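Putative Chlorite dismutase TA0507 (PDB 3DTZ) is of unknown function but belongs to the chlorite dismutase family, so it may bind heme and act as an oxidoreductase. Local coordinates at residues R138-T148 with W221-R232. Residues are numbered along the deposited sequence; the frame is centred on the assembly and turned at random.
Sequences RYFVAYPMSKT and WIIKETPILLGR
F140 and A142 pair antiparallel with G231 and L229, each closed by two backbone hydrogen bonds. The bond from L229 N to A142 O is 2.9 Å and nearly straight at 169°. S146 and I223 form a third hydrogen-bonded pair, with S146 N 3.0 Å from I223 O. T148 N adds a bond to W221 O. Between these regions the register slips by two, yet K224-I228 stays packed on the strand, with E225 CA 3.1 Å from P144 O. It carries an inverse gamma turn centred on E225 and a cis peptide bond before P227. A water joins S146 OG to K224 O, and S146 OG bonds to E193.

Apolar contacts cover one face of the pairing. I228 CD1 sits over a face of the Y143 ring, 4.3 Å from its centroid, a CH-pi contact. Y143 CG stands between the backbone N and carbonyl carbon (chi1 50°), laying the side chain alongside I228 and E225. V141 CG2 touches L230 CD1 at 3.7 Å. M145 CG touches both E225 CG and I222 CG2. E225 forms a salt bridge with R219.

Two like charges meet at the other end. The R138 guanidinium lies flat on that of R232, centres 4.0 Å apart and planes 20° apart. R138 NH1 sits over the centre of the R232 group. D89 of a second subunit pairs with R232 NH1 and probably eases the repulsion. A leucine in place of R232 would probably leave that aspartate without its mate and R138 without the flat surface beneath it.

Strand 139-147 also pairs with strand 194-200, so it runs inside the sheet. The contact is an antiparallel strand pairing interrupted by a loop, within the curved sheet of the chlorite dismutase fold.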
ATOM      1  N   ARG D 138      13.549 -10.690  27.883  1.00 16.12           N
ATOM      2  CA  ARG D 138      12.575 -11.618  27.340  1.00 17.20           C
ATOM      3  C   ARG D 138      11.844 -11.056  26.106  1.00 15.76           C
ATOM      4  O   ARG D 138      11.406 -11.826  25.258  1.00 15.52           O
ATOM      5  CB  ARG D 138      11.544 -11.979  28.414  1.00 16.71           C
ATOM      6  CG  ARG D 138      10.294 -12.722  27.885  1.00 18.81           C
ATOM      7  CD  ARG D 138       9.355 -13.131  29.019  1.00 21.43           C
ATOM      8  NE  ARG D 138       9.923 -14.290  29.705  1.00 30.59           N
ATOM      9  CZ  ARG D 138       9.317 -15.467  29.884  1.00 32.92           C
ATOM     10  NH1 ARG D 138       8.062 -15.687  29.490  1.00 32.38           N
ATOM     11  NH2 ARG D 138       9.974 -16.429  30.519  1.00 35.47           N
ATOM     12  N   TYR D 139      11.712  -9.735  26.030  1.00 14.82           N
ATOM     13  CA  TYR D 139      11.001  -9.092  24.917  1.00 15.18           C
ATOM     14  C   TYR D 139      11.863  -8.055  24.196  1.00 15.29           C
ATOM     15  O   TYR D 139      12.837  -7.535  24.753  1.00 15.13           O
ATOM     16  CB  TYR D 139       9.713  -8.398  25.390  1.00 15.94           C
ATOM     17  CG  TYR D 139       8.793  -9.306  26.136  1.00 17.02           C
ATOM     18  CD1 TYR D 139       7.962 -10.196  25.451  1.00 18.88           C
ATOM     19  CD2 TYR D 139       8.770  -9.295  27.528  1.00 18.59           C
ATOM     20  CE1 TYR D 139       7.104 -11.070  26.160  1.00 20.14           C
ATOM     21  CE2 TYR D 139       7.923 -10.124  28.239  1.00 18.04           C
ATOM     22  CZ  TYR D 139       7.103 -11.012  27.558  1.00 19.22           C
ATOM     23  OH  TYR D 139       6.283 -11.838  28.291  1.00 21.48           O
ATOM     24  N   PHE D 140      11.463  -7.751  22.969  1.00 15.05           N
ATOM     25  CA  PHE D 140      12.200  -6.841  22.093  1.00 14.83           C
ATOM     26  C   PHE D 140      11.161  -5.998  21.360  1.00 15.35           C
ATOM     27  O   PHE D 140      10.138  -6.536  20.897  1.00 16.04           O
ATOM     28  CB  PHE D 140      12.967  -7.685  21.084  1.00 15.13           C
ATOM     29  CG  PHE D 140      13.810  -6.909  20.103  1.00 15.64           C
ATOM     30  CD1 PHE D 140      14.888  -6.128  20.526  1.00 16.91           C
ATOM     31  CD2 PHE D 140      13.554  -7.001  18.757  1.00 20.57           C
ATOM     32  CE1 PHE D 140      15.689  -5.413  19.608  1.00 20.02           C
ATOM     33  CE2 PHE D 140      14.371  -6.317  17.836  1.00 18.70           C
ATOM     34  CZ  PHE D 140      15.433  -5.537  18.265  1.00 18.17           C
ATOM     35  N   VAL D 141      11.431  -4.703  21.243  1.00 14.46           N
ATOM     36  CA  VAL D 141      10.563  -3.804  20.476  1.00 14.47           C
ATOM     37  C   VAL D 141      11.473  -3.074  19.518  1.00 14.33           C
ATOM     38  O   VAL D 141      12.511  -2.578  19.925  1.00 14.48           O
ATOM     39  CB  VAL D 141       9.860  -2.756  21.369  1.00 14.15           C
ATOM     40  CG1 VAL D 141       9.132  -1.673  20.539  1.00 16.03           C
ATOM     41  CG2 VAL D 141       8.897  -3.444  22.350  1.00 16.64           C
ATOM     42  N   ALA D 142      11.071  -2.992  18.254  1.00 14.08           N
ATOM     43  CA  ALA D 142      11.829  -2.223  17.280  1.00 15.14           C
ATOM     44  C   ALA D 142      10.845  -1.429  16.434  1.00 16.62           C
ATOM     45  O   ALA D 142       9.801  -1.950  16.036  1.00 15.26           O
ATOM     46  CB  ALA D 142      12.645  -3.149  16.382  1.00 14.95           C
ATOM     47  N   TYR D 143      11.160  -0.180  16.155  1.00 17.21           N
ATOM     48  CA  TYR D 143      10.411   0.470  15.084  1.00 18.70           C
ATOM     49  C   TYR D 143      11.184   1.601  14.442  1.00 18.87           C
ATOM     50  O   TYR D 143      12.014   2.239  15.117  1.00 19.12           O
ATOM     51  CB  TYR D 143       9.058   0.978  15.583  1.00 19.84           C
ATOM     52  CG  TYR D 143       9.135   1.785  16.835  1.00 21.58           C
ATOM     53  CD1 TYR D 143       9.123   1.147  18.074  1.00 24.37           C
ATOM     54  CD2 TYR D 143       9.174   3.188  16.799  1.00 25.12           C
ATOM     55  CE1 TYR D 143       9.172   1.856  19.242  1.00 26.43           C
ATOM     56  CE2 TYR D 143       9.234   3.924  17.998  1.00 26.82           C
ATOM     57  CZ  TYR D 143       9.227   3.225  19.207  1.00 26.99           C
ATOM     58  OH  TYR D 143       9.283   3.870  20.428  1.00 29.36           O
ATOM     59  N   PRO D 144      10.865   1.879  13.161  1.00 19.29           N
ATOM     60  CA  PRO D 144      11.389   3.080  12.536  1.00 19.02           C
ATOM     61  C   PRO D 144      10.725   4.314  13.112  1.00 19.07           C
ATOM     62  O   PRO D 144       9.593   4.238  13.602  1.00 19.65           O
ATOM     63  CB  PRO D 144      11.023   2.931  11.049  1.00 18.44           C
ATOM     64  CG  PRO D 144      10.195   1.732  10.895  1.00 20.41           C
ATOM     65  CD  PRO D 144       9.959   1.119  12.274  1.00 19.05           C
HETATM   66  N   MSE D 145      11.421   5.446  13.047  1.00 17.47           N
HETATM   67  CA  MSE D 145      10.867   6.714  13.499  1.00 17.42           C
HETATM   68  C   MSE D 145      11.557   7.842  12.705  1.00 16.97           C
HETATM   69  O   MSE D 145      12.732   7.727  12.316  1.00 16.90           O
HETATM   70  CB  MSE D 145      11.070   6.885  15.011  1.00 17.90           C
HETATM   71  CG  MSE D 145      10.418   8.126  15.533  1.00 20.53           C
HETATM   72 SE   MSE D 145      11.698   9.601  15.635  0.60 21.35          SE
HETATM   73  CE  MSE D 145      12.502   8.943  17.243  1.00 23.86           C
ATOM     74  N   SER D 146      10.817   8.905  12.441  1.00 17.40           N
ATOM     75  CA  SER D 146      11.382  10.076  11.768  1.00 17.23           C
ATOM     76  C   SER D 146      10.828  11.324  12.449  1.00 17.31           C
ATOM     77  O   SER D 146       9.863  11.255  13.241  1.00 17.38           O
ATOM     78  CB  SER D 146      11.052  10.075  10.271  1.00 17.70           C
ATOM     79  OG  SER D 146      11.664   8.997   9.585  1.00 16.28           O
ATOM     80  N   LYS D 147      11.435  12.464  12.151  1.00 17.43           N
ATOM     81  CA  LYS D 147      10.932  13.742  12.675  1.00 19.54           C
ATOM     82  C   LYS D 147      10.603  14.688  11.534  1.00 20.26           C
ATOM     83  O   LYS D 147      11.133  14.522  10.426  1.00 20.30           O
ATOM     84  CB  LYS D 147      11.951  14.324  13.655  1.00 19.09           C
ATOM     85  CG  LYS D 147      12.024  13.486  14.907  1.00 20.98           C
ATOM     86  CD  LYS D 147      13.056  13.934  15.908  1.00 23.18           C
ATOM     87  CE  LYS D 147      13.025  12.998  17.101  1.00 27.10           C
ATOM     88  NZ  LYS D 147      13.458  13.679  18.360  1.00 27.86           N
ATOM     89  N   THR D 148       9.690  15.645  11.771  1.00 21.58           N
ATOM     90  CA  THR D 148       9.308  16.595  10.726  1.00 22.87           C
ATOM     91  C   THR D 148      10.493  17.507  10.382  1.00 23.31           C
ATOM     92  O   THR D 148      11.357  17.744  11.231  1.00 23.62           O
ATOM     93  CB  THR D 148       8.019  17.401  11.112  1.00 22.77           C
ATOM     94  OG1 THR D 148       8.209  18.048  12.364  1.00 23.93           O
ATOM     95  CG2 THR D 148       6.842  16.461  11.264  1.00 23.49           C
ATOM     96  N   TRP D 221       6.880  16.685  16.999  1.00 21.56           N
ATOM     97  CA  TRP D 221       7.690  16.577  15.793  1.00 21.76           C
ATOM     98  C   TRP D 221       7.935  15.136  15.335  1.00 21.76           C
ATOM     99  O   TRP D 221       8.582  14.926  14.306  1.00 22.24           O
ATOM    100  CB  TRP D 221       9.037  17.283  15.974  1.00 22.45           C
ATOM    101  CG  TRP D 221       8.936  18.774  16.171  1.00 23.38           C
ATOM    102  CD1 TRP D 221       8.926  19.738  15.206  1.00 24.34           C
ATOM    103  CD2 TRP D 221       8.857  19.453  17.424  1.00 24.15           C
ATOM    104  NE1 TRP D 221       8.832  20.998  15.787  1.00 25.09           N
ATOM    105  CE2 TRP D 221       8.800  20.844  17.149  1.00 24.49           C
ATOM    106  CE3 TRP D 221       8.832  19.023  18.757  1.00 23.94           C
ATOM    107  CZ2 TRP D 221       8.695  21.798  18.159  1.00 24.81           C
ATOM    108  CZ3 TRP D 221       8.745  19.970  19.756  1.00 24.64           C
ATOM    109  CH2 TRP D 221       8.679  21.344  19.455  1.00 24.62           C
ATOM    110  N   ILE D 222       7.430  14.162  16.090  1.00 21.01           N
ATOM    111  CA  ILE D 222       7.715  12.743  15.819  1.00 20.37           C
ATOM    112  C   ILE D 222       6.666  12.153  14.874  1.00 22.31           C
ATOM    113  O   ILE D 222       5.440  12.353  15.067  1.00 21.60           O
ATOM    114  CB  ILE D 222       7.817  11.932  17.130  1.00 20.08           C
ATOM    115  CG1 ILE D 222       9.069  12.370  17.890  1.00 17.62           C
ATOM    116  CG2 ILE D 222       7.795  10.400  16.845  1.00 18.29           C
ATOM    117  CD1 ILE D 222       9.212  11.797  19.306  1.00 19.66           C
ATOM    118  N   ILE D 223       7.139  11.470  13.832  1.00 22.41           N
ATOM    119  CA  ILE D 223       6.251  10.793  12.879  1.00 24.93           C
ATOM    120  C   ILE D 223       6.713   9.356  12.512  1.00 25.91           C
ATOM    121  O   ILE D 223       7.807   8.916  12.895  1.00 25.27           O
ATOM    122  CB  ILE D 223       6.047  11.638  11.568  1.00 25.11           C
ATOM    123  CG1 ILE D 223       7.379  11.934  10.879  1.00 26.60           C
ATOM    124  CG2 ILE D 223       5.272  12.964  11.854  1.00 26.20           C
ATOM    125  CD1 ILE D 223       7.248  12.633   9.542  1.00 26.06           C
ATOM    126  N   LYS D 224       5.852   8.659  11.758  1.00 27.18           N
ATOM    127  CA  LYS D 224       6.159   7.408  11.027  1.00 28.16           C
ATOM    128  C   LYS D 224       6.758   6.231  11.847  1.00 27.97           C
ATOM    129  O   LYS D 224       7.659   5.489  11.376  1.00 27.84           O
ATOM    130  CB  LYS D 224       6.950   7.721   9.733  1.00 28.64           C
ATOM    131  CG  LYS D 224       6.111   8.573   8.774  1.00 30.15           C
ATOM    132  CD  LYS D 224       6.622   8.579   7.341  1.00 34.01           C
ATOM    133  CE  LYS D 224       7.389   9.853   7.022  1.00 37.81           C
ATOM    134  NZ  LYS D 224       8.759   9.826   7.604  1.00 39.23           N
ATOM    135  N   GLU D 225       6.202   6.040  13.041  1.00 27.33           N
ATOM    136  CA  GLU D 225       6.567   4.911  13.915  1.00 26.68           C
ATOM    137  C   GLU D 225       5.725   3.664  13.565  1.00 27.11           C
ATOM    138  O   GLU D 225       4.957   3.167  14.410  1.00 27.43           O
ATOM    139  CB  GLU D 225       6.403   5.252  15.408  1.00 26.75           C
ATOM    140  CG  GLU D 225       7.261   6.419  15.964  1.00 25.75           C
ATOM    141  CD  GLU D 225       6.712   6.945  17.294  1.00 26.34           C
ATOM    142  OE1 GLU D 225       5.491   7.200  17.341  1.00 25.65           O
ATOM    143  OE2 GLU D 225       7.480   7.096  18.286  1.00 22.61           O
ATOM    144  N   THR D 226       5.855   3.192  12.329  1.00 26.89           N
ATOM    145  CA  THR D 226       5.287   1.892  11.870  1.00 27.36           C
ATOM    146  C   THR D 226       6.255   1.211  10.896  1.00 26.09           C
ATOM    147  O   THR D 226       6.959   1.905  10.136  1.00 27.35           O
ATOM    148  CB  THR D 226       3.861   1.998  11.215  1.00 28.32           C
ATOM    149  OG1 THR D 226       3.892   2.880  10.089  1.00 30.85           O
ATOM    150  CG2 THR D 226       2.850   2.510  12.193  1.00 29.67           C
ATOM    151  N   PRO D 227       6.332  -0.146  10.918  1.00 23.94           N
ATOM    152  CA  PRO D 227       5.656  -1.048  11.845  1.00 21.65           C
ATOM    153  C   PRO D 227       6.360  -1.048  13.191  1.00 19.78           C
ATOM    154  O   PRO D 227       7.574  -0.894  13.224  1.00 20.13           O
ATOM    155  CB  PRO D 227       5.865  -2.426  11.204  1.00 21.81           C
ATOM    156  CG  PRO D 227       7.223  -2.302  10.483  1.00 22.80           C
ATOM    157  CD  PRO D 227       7.149  -0.880   9.927  1.00 23.61           C
ATOM    158  N   ILE D 228       5.610  -1.246  14.283  1.00 18.16           N
ATOM    159  CA  ILE D 228       6.229  -1.559  15.553  1.00 17.58           C
ATOM    160  C   ILE D 228       6.269  -3.081  15.692  1.00 17.76           C
ATOM    161  O   ILE D 228       5.219  -3.751  15.690  1.00 16.65           O
ATOM    162  CB  ILE D 228       5.484  -0.900  16.748  1.00 18.06           C
ATOM    163  CG1 ILE D 228       5.491   0.625  16.592  1.00 18.79           C
ATOM    164  CG2 ILE D 228       6.109  -1.343  18.091  1.00 18.85           C
ATOM    165  CD1 ILE D 228       5.066   1.405  17.871  1.00 19.34           C
ATOM    166  N   LEU D 229       7.481  -3.620  15.788  1.00 16.58           N
ATOM    167  CA  LEU D 229       7.694  -5.055  15.942  1.00 16.73           C
ATOM    168  C   LEU D 229       7.828  -5.380  17.429  1.00 16.98           C
ATOM    169  O   LEU D 229       8.552  -4.704  18.139  1.00 16.82           O
ATOM    170  CB  LEU D 229       8.973  -5.477  15.230  1.00 16.80           C
ATOM    171  CG  LEU D 229       9.061  -5.177  13.715  1.00 19.41           C
ATOM    172  CD1 LEU D 229      10.270  -5.809  13.139  1.00 21.70           C
ATOM    173  CD2 LEU D 229       7.831  -5.682  13.006  1.00 26.10           C
ATOM    174  N   LEU D 230       7.098  -6.391  17.890  1.00 17.77           N
ATOM    175  CA  LEU D 230       7.197  -6.841  19.286  1.00 16.33           C
ATOM    176  C   LEU D 230       7.499  -8.315  19.235  1.00 16.41           C
ATOM    177  O   LEU D 230       6.727  -9.087  18.648  1.00 15.10           O
ATOM    178  CB  LEU D 230       5.866  -6.614  20.016  1.00 17.04           C
ATOM    179  CG  LEU D 230       5.774  -7.175  21.436  1.00 17.25           C
ATOM    180  CD1 LEU D 230       6.772  -6.460  22.357  1.00 18.96           C
ATOM    181  CD2 LEU D 230       4.343  -7.075  21.994  1.00 18.00           C
ATOM    182  N   GLY D 231       8.621  -8.691  19.854  1.00 15.30           N
ATOM    183  CA  GLY D 231       9.117 -10.051  19.826  1.00 14.53           C
ATOM    184  C   GLY D 231       9.334 -10.658  21.207  1.00 14.84           C
ATOM    185  O   GLY D 231       9.527  -9.939  22.201  1.00 14.60           O
ATOM    186  N   ARG D 232       9.282 -11.990  21.251  1.00 13.38           N
ATOM    187  CA  ARG D 232       9.521 -12.767  22.468  1.00 13.82           C
ATOM    188  C   ARG D 232      10.791 -13.582  22.193  1.00 13.98           C
ATOM    189  O   ARG D 232      10.856 -14.324  21.202  1.00 14.39           O
ATOM    190  CB  ARG D 232       8.316 -13.669  22.760  1.00 13.89           C
ATOM    191  CG  ARG D 232       8.609 -14.888  23.699  1.00 16.01           C
ATOM    192  CD  ARG D 232       8.775 -14.538  25.149  1.00 18.82           C
ATOM    193  NE  ARG D 232       9.088 -15.791  25.857  1.00 23.10           N
ATOM    194  CZ  ARG D 232       8.195 -16.692  26.276  1.00 26.52           C
ATOM    195  NH1 ARG D 232       6.885 -16.482  26.157  1.00 26.48           N
ATOM    196  NH2 ARG D 232       8.624 -17.805  26.862  1.00 25.70           N
TER
HETATM  197  O   HOH W   1       9.946   6.695   9.860  1.00 32.67           O